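Local coordinates for activator of Hsp90 ATPase homologue 1/2-like C-terminal domain-containing protein (Rhodobacter sphaeroides, PDB 3PU2) that is of unknown function but belongs to the AHA1 family, and may act on Hsp90 or bind a small hydrophobic ligand, at residues R14-R19 and A120-Y125; R74-R79 and H91-D96. All coordinates share one frame; numbering follows the deposited sequence.

Near the N terminus, strand 14-21 pairs with strand 116-124, which follows about a hundred residues later. This pairing, interaction 1, closes a loop that holds most of the sheet and helix 25-33. Interaction 2 is nested inside that loop: strand 73-84 turns back into strand 88-93, and the two form a local hairpin. Strand 104-113 then runs between 88-93 and 116-124 and joins the two contacts across the sheet. Helices 130-135 and 139-156 follow and pack on the residues of interaction 1. Both contacts thus lie in the same antiparallel sheet. Their centres are about 16 Å apart and their nearest atoms about 6 Å, with no touch.

Interaction 1 (R14-R19 and A120-Y125); sequences RLEFRR and AMAVDY
Leu-15 pairs with Val-123 and Phe-17 with Met-121 as antiparallel hydrogen-bonded pairs, on strand segments whose axes approach to 4.7 Å at 165°. Each pair exchanges two backbone bonds. Leu-15 N bonds to Val-123 O at 3.0 Å. Phe-17 N bonds to Met-121 O at 2.8 Å.

On one face lie Arg-14, Glu-16, Ala-122 and Asp-124. The side chains of Arg-14 and Asp-124 run side by side and point the same way. CG of Arg-14 is anti to the backbone N (chi1 -175°), and the chain stays extended to NE. Arg-14 NH1 forms a salt bridge with Asp-124 OD1 at 2.6 Å. The oxygen is met on its syn side and lies near the guanidinium plane. The methyl of Ala-122 sits over one guanidinium face, towards the rim, with CB 3.3 Å from Arg-14 NH2. A weak bond from Arg-14 NE to Glu-16 OE2, an oxygen less surely placed, extends the salt-bridge network.

Leu-15, Phe-17, Met-121 and Val-123 lie on the other face. From the loop after the strand, Tyr-125 brings CE2 within 3.7 Å of Leu-15 CD1, and the two side chains slant across each other. Phe-17 CD2 meets CE of selenomethionine Met-121 at 4.2 Å. Leu-15, Phe-17 and Tyr-125 also touch Met-139 of helix 139-156. An antiparallel sheet that wraps a long C-terminal helix is characteristic of the helix-grip fold of the Bet v 1-like (SRPBCC) superfamily.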
loop_
_atom_site.group_PDB
_atom_site.type_symbol
_atom_site.label_atom_id
_atom_site.label_comp_id
_atom_site.label_asym_id
_atom_site.label_seq_id
_atom_site.Cartn_x
_atom_site.Cartn_y
_atom_site.Cartn_z
ATOM N N ARG A 14 12.672 -2.410 9.429
ATOM C CA ARG A 14 11.421 -3.005 8.971
ATOM C C ARG A 14 10.197 -2.448 9.702
ATOM O O ARG A 14 10.209 -2.331 10.925
ATOM C CB ARG A 14 11.516 -4.516 9.176
ATOM C CG ARG A 14 10.362 -5.334 8.663
ATOM C CD ARG A 14 10.470 -6.756 9.186
ATOM N NE ARG A 14 9.394 -7.622 8.712
ATOM C CZ ARG A 14 9.263 -8.018 7.452
ATOM N NH1 ARG A 14 10.142 -7.622 6.547
ATOM N NH2 ARG A 14 8.266 -8.824 7.096
ATOM N N LEU A 15 9.153 -2.092 8.955
ATOM C CA LEU A 15 7.920 -1.573 9.553
ATOM C C LEU A 15 6.779 -2.515 9.240
ATOM O O LEU A 15 6.639 -2.979 8.111
ATOM C CB LEU A 15 7.595 -0.165 9.039
ATOM C CG LEU A 15 8.367 0.962 9.736
ATOM C CD1 LEU A 15 8.124 2.291 9.034
ATOM C CD2 LEU A 15 7.942 1.037 11.181
ATOM N N GLU A 16 5.965 -2.800 10.247
ATOM C CA GLU A 16 4.852 -3.719 10.080
ATOM C C GLU A 16 3.512 -3.066 10.398
ATOM O O GLU A 16 3.431 -2.185 11.247
ATOM C CB GLU A 16 5.077 -4.946 10.972
ATOM C CG GLU A 16 6.252 -5.835 10.531
ATOM C CD GLU A 16 6.754 -6.772 11.628
ATOM O OE1 GLU A 16 5.934 -7.251 12.444
ATOM O OE2 GLU A 16 7.975 -7.041 11.662
ATOM N N PHE A 17 2.467 -3.493 9.696
ATOM C CA PHE A 17 1.123 -2.956 9.903
ATOM C C PHE A 17 0.132 -4.085 9.654
ATOM O O PHE A 17 0.412 -5.005 8.884
ATOM C CB PHE A 17 0.819 -1.811 8.921
ATOM C CG PHE A 17 1.812 -0.683 8.961
ATOM C CD1 PHE A 17 1.677 0.352 9.868
ATOM C CD2 PHE A 17 2.892 -0.666 8.085
ATOM C CE1 PHE A 17 2.602 1.394 9.906
ATOM C CE2 PHE A 17 3.826 0.374 8.117
ATOM C CZ PHE A 17 3.677 1.404 9.030
ATOM N N ARG A 18 -1.018 -4.010 10.311
ATOM C CA ARG A 18 -2.065 -5.010 10.160
ATOM C C ARG A 18 -3.400 -4.290 10.257
ATOM O O ARG A 18 -3.563 -3.376 11.061
ATOM C CB ARG A 18 -1.963 -6.072 11.262
ATOM C CG ARG A 18 -0.653 -6.856 11.264
ATOM C CD ARG A 18 -0.752 -8.122 12.101
ATOM N NE ARG A 18 -0.890 -7.840 13.526
ATOM C CZ ARG A 18 -1.031 -8.773 14.463
ATOM N NH1 ARG A 18 -1.054 -10.056 14.125
ATOM N NH2 ARG A 18 -1.138 -8.424 15.739
ATOM N N ARG A 19 -4.358 -4.700 9.441
ATOM C CA ARG A 19 -5.660 -4.060 9.451
ATOM C C ARG A 19 -6.755 -5.010 8.974
ATOM O O ARG A 19 -6.564 -5.768 8.028
ATOM C CB ARG A 19 -5.605 -2.817 8.559
ATOM C CG ARG A 19 -6.950 -2.179 8.227
ATOM C CD ARG A 19 -7.398 -1.112 9.231
ATOM N NE ARG A 19 -8.095 -0.046 8.519
ATOM C CZ ARG A 19 -9.372 0.279 8.669
ATOM N NH1 ARG A 19 -10.141 -0.374 9.532
ATOM N NH2 ARG A 19 -9.879 1.262 7.942
ATOM N N ALA A 120 -1.844 -7.891 6.263
ATOM C CA ALA A 120 -0.573 -7.742 6.957
ATOM C C ALA A 120 0.386 -7.139 5.932
ATOM O O ALA A 120 0.566 -7.683 4.835
ATOM C CB ALA A 120 -0.066 -9.088 7.436
HETATM N N MSE A 121 0.983 -6.005 6.288
HETATM C CA MSE A 121 1.905 -5.317 5.408
HETATM C C MSE A 121 3.232 -5.037 6.091
HETATM O O MSE A 121 3.272 -4.662 7.259
HETATM C CB MSE A 121 1.280 -4.007 4.935
HETATM C CG MSE A 121 2.253 -3.128 4.164
HETATM SE SE MSE A 121 1.431 -1.634 3.282
HETATM C CE MSE A 121 2.629 -0.259 3.903
ATOM N N ALA A 122 4.319 -5.220 5.348
ATOM C CA ALA A 122 5.665 -4.984 5.860
ATOM C C ALA A 122 6.493 -4.248 4.813
ATOM O O ALA A 122 6.378 -4.510 3.602
ATOM C CB ALA A 122 6.329 -6.288 6.192
ATOM N N VAL A 123 7.337 -3.336 5.283
ATOM C CA VAL A 123 8.179 -2.562 4.394
ATOM C C VAL A 123 9.604 -2.665 4.905
ATOM O O VAL A 123 9.885 -2.261 6.033
ATOM C CB VAL A 123 7.738 -1.073 4.371
ATOM C CG1 VAL A 123 8.547 -0.298 3.353
ATOM C CG2 VAL A 123 6.275 -0.980 4.034
ATOM N N ASP A 124 10.493 -3.239 4.095
ATOM C CA ASP A 124 11.889 -3.359 4.489
ATOM C C ASP A 124 12.603 -2.179 3.860
ATOM O O ASP A 124 12.481 -1.948 2.657
ATOM C CB ASP A 124 12.513 -4.660 3.973
ATOM C CG ASP A 124 11.996 -5.889 4.694
ATOM O OD1 ASP A 124 12.005 -5.895 5.949
ATOM O OD2 ASP A 124 11.598 -6.853 3.998
ATOM N N TYR A 125 13.345 -1.441 4.675
ATOM C CA TYR A 125 14.084 -0.264 4.232
ATOM C C TYR A 125 15.570 -0.531 4.005
ATOM O O TYR A 125 16.109 -1.539 4.465
ATOM C CB TYR A 125 13.880 0.862 5.254
ATOM C CG TYR A 125 12.448 1.354 5.288
ATOM C CD1 TYR A 125 11.987 2.292 4.353
ATOM C CD2 TYR A 125 11.527 0.827 6.192
ATOM C CE1 TYR A 125 10.649 2.682 4.313
ATOM C CE2 TYR A 125 10.180 1.213 6.153
ATOM C CZ TYR A 125 9.759 2.133 5.206
ATOM O OH TYR A 125 8.440 2.452 5.102
#

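Interaction 2 (R74-R79 and H91-D96); sequences RGLTGR and HSELYD
The beta hairpin of strands 73-84 and 88-93 brings Thr-77 opposite Leu-94, an antiparallel hydrogen-bonded pair. The bond from Thr-77 N to Leu-94 O is 3.1 Å long. The return bond from Leu-94 N to Thr-77 O is weak.

Two residues further along, the pairing changes. Ser-92 N still gives a backbone bond to Arg-79 O, at 2.9 Å. Arg-79 N, however, bonds to the hydroxyl Ser-92 OG at 3.0 Å, not to the carbonyl of Ser-92. With OG set between its own backbone N and carbonyl carbon (chi1 50°), the hydroxyl oxygen faces Arg-79 N. Ser-92 is held to Arg-79 by one backbone and one side-chain bond. An alanine here would probably leave Arg-79 N without its hydroxyl acceptor and weaken this end of the pairing. The carbonyl Ser-92 O instead meets Gly-78 CA in a CA-H...O contact of 3.0 Å.

Leu-76 carries the main side-chain packing. It lies side by side with Tyr-95, pointing the same way. Its CD2 methyl sits over one face of the tyrosine ring, offset towards the rim, in a CH-pi contact 3.9 Å from the ring centroid. The same Leu-76 CD2 touches Glu-93 OE2 at 3.7 Å. At the turn-proximal end, the side chain of His-91 touches Ile-62 and Val-106 on the flanking strands.

Beyond Glu-93 the second segment leaves the regular strand, yet Tyr-95 CA still makes a CA-H...O contact with Gly-75 O. This is a hairpin in the middle of the curved antiparallel sheet of the helix-grip fold.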
loop_
_atom_site.group_PDB
_atom_site.type_symbol
_atom_site.label_atom_id
_atom_site.label_comp_id
_atom_site.label_asym_id
_atom_site.label_seq_id
_atom_site.Cartn_x
_atom_site.Cartn_y
_atom_site.Cartn_z
ATOM N N ARG A 74 3.894 13.803 -7.428
ATOM C CA ARG A 74 4.648 12.970 -6.531
ATOM C C ARG A 74 4.363 11.564 -7.032
ATOM O O ARG A 74 3.200 11.172 -7.200
ATOM C CB ARG A 74 4.152 13.189 -5.090
ATOM C CG ARG A 74 4.325 12.015 -4.148
ATOM C CD ARG A 74 4.092 12.442 -2.705
ATOM N NE ARG A 74 2.753 12.976 -2.455
ATOM C CZ ARG A 74 2.426 13.664 -1.362
ATOM N NH1 ARG A 74 3.343 13.902 -0.432
ATOM N NH2 ARG A 74 1.187 14.100 -1.185
ATOM N N GLY A 75 5.416 10.807 -7.302
ATOM C CA GLY A 75 5.184 9.472 -7.799
ATOM C C GLY A 75 6.169 8.420 -7.359
ATOM O O GLY A 75 7.182 8.701 -6.704
ATOM N N LEU A 76 5.863 7.188 -7.740
ATOM C CA LEU A 76 6.715 6.077 -7.395
ATOM C C LEU A 76 6.675 5.010 -8.480
ATOM O O LEU A 76 5.720 4.908 -9.243
ATOM C CB LEU A 76 6.294 5.501 -6.035
ATOM C CG LEU A 76 4.956 4.781 -5.912
ATOM C CD1 LEU A 76 5.076 3.388 -6.532
ATOM C CD2 LEU A 76 4.586 4.669 -4.445
ATOM N N THR A 77 7.745 4.238 -8.545
ATOM C CA THR A 77 7.869 3.166 -9.505
ATOM C C THR A 77 8.288 1.972 -8.680
ATOM O O THR A 77 8.830 2.126 -7.582
ATOM C CB THR A 77 8.972 3.445 -10.525
ATOM O OG1 THR A 77 9.012 4.848 -10.806
ATOM C CG2 THR A 77 8.694 2.695 -11.808
ATOM N N GLY A 78 8.029 0.787 -9.203
ATOM C CA GLY A 78 8.396 -0.419 -8.496
ATOM C C GLY A 78 8.194 -1.568 -9.448
ATOM O O GLY A 78 7.695 -1.395 -10.567
ATOM N N ARG A 79 8.573 -2.753 -8.998
ATOM C CA ARG A 79 8.448 -3.938 -9.814
ATOM C C ARG A 79 7.802 -5.020 -8.963
ATOM O O ARG A 79 8.121 -5.140 -7.783
ATOM C CB ARG A 79 9.848 -4.383 -10.243
ATOM C CG ARG A 79 9.933 -5.042 -11.602
ATOM C CD ARG A 79 9.327 -4.157 -12.675
ATOM N NE ARG A 79 10.188 -4.039 -13.846
ATOM C CZ ARG A 79 9.787 -3.555 -15.017
ATOM N NH1 ARG A 79 8.534 -3.147 -15.174
ATOM N NH2 ARG A 79 10.640 -3.474 -16.028
ATOM N N HIS A 91 6.585 -6.379 -3.973
ATOM C CA HIS A 91 7.087 -5.504 -5.006
ATOM C C HIS A 91 8.039 -4.531 -4.381
ATOM O O HIS A 91 8.081 -4.372 -3.156
ATOM C CB HIS A 91 5.959 -4.740 -5.701
ATOM C CG HIS A 91 5.266 -3.733 -4.831
ATOM N ND1 HIS A 91 4.074 -3.996 -4.190
ATOM C CD2 HIS A 91 5.587 -2.455 -4.520
ATOM C CE1 HIS A 91 3.689 -2.922 -3.523
ATOM N NE2 HIS A 91 4.590 -1.974 -3.707
ATOM N N SER A 92 8.826 -3.892 -5.224
ATOM C CA SER A 92 9.763 -2.906 -4.739
ATOM C C SER A 92 9.059 -1.565 -4.933
ATOM O O SER A 92 8.108 -1.477 -5.706
ATOM C CB SER A 92 11.045 -2.976 -5.566
ATOM O OG SER A 92 10.750 -2.944 -6.956
ATOM N N GLU A 93 9.494 -0.541 -4.206
ATOM C CA GLU A 93 8.923 0.788 -4.349
ATOM C C GLU A 93 10.070 1.771 -4.290
ATOM O O GLU A 93 11.050 1.553 -3.573
ATOM C CB GLU A 93 7.957 1.118 -3.216
ATOM C CG GLU A 93 6.502 0.754 -3.427
ATOM C CD GLU A 93 5.577 1.534 -2.481
ATOM O OE1 GLU A 93 6.091 2.210 -1.557
ATOM O OE2 GLU A 93 4.337 1.473 -2.660
ATOM N N LEU A 94 9.951 2.846 -5.056
ATOM C CA LEU A 94 10.953 3.895 -5.062
ATOM C C LEU A 94 10.314 5.215 -5.467
ATOM O O LEU A 94 9.897 5.374 -6.612
ATOM C CB LEU A 94 12.087 3.562 -6.028
ATOM C CG LEU A 94 13.173 4.648 -6.066
ATOM C CD1 LEU A 94 13.782 4.839 -4.692
ATOM C CD2 LEU A 94 14.254 4.235 -7.042
ATOM N N TYR A 95 10.209 6.140 -4.509
ATOM C CA TYR A 95 9.650 7.466 -4.809
ATOM C C TYR A 95 10.789 8.346 -5.300
ATOM O O TYR A 95 11.745 7.851 -5.922
ATOM C CB TYR A 95 9.048 8.160 -3.564
ATOM C CG TYR A 95 7.874 7.510 -2.889
ATOM C CD1 TYR A 95 8.048 6.406 -2.057
ATOM C CD2 TYR A 95 6.599 8.062 -2.999
ATOM C CE1 TYR A 95 6.972 5.865 -1.336
ATOM C CE2 TYR A 95 5.514 7.535 -2.286
ATOM C CZ TYR A 95 5.705 6.437 -1.454
ATOM O OH TYR A 95 4.640 5.904 -0.742
ATOM N N ASP A 96 10.720 9.624 -4.911
ATOM C CA ASP A 96 11.706 10.641 -5.270
ATOM C C ASP A 96 11.855 11.720 -4.194
ATOM O O ASP A 96 11.623 12.897 -4.487
ATOM C CB ASP A 96 11.272 11.289 -6.565
ATOM C CG ASP A 96 11.136 10.291 -7.682
ATOM O OD1 ASP A 96 12.175 9.976 -8.288
ATOM O OD2 ASP A 96 10.010 9.808 -7.940
#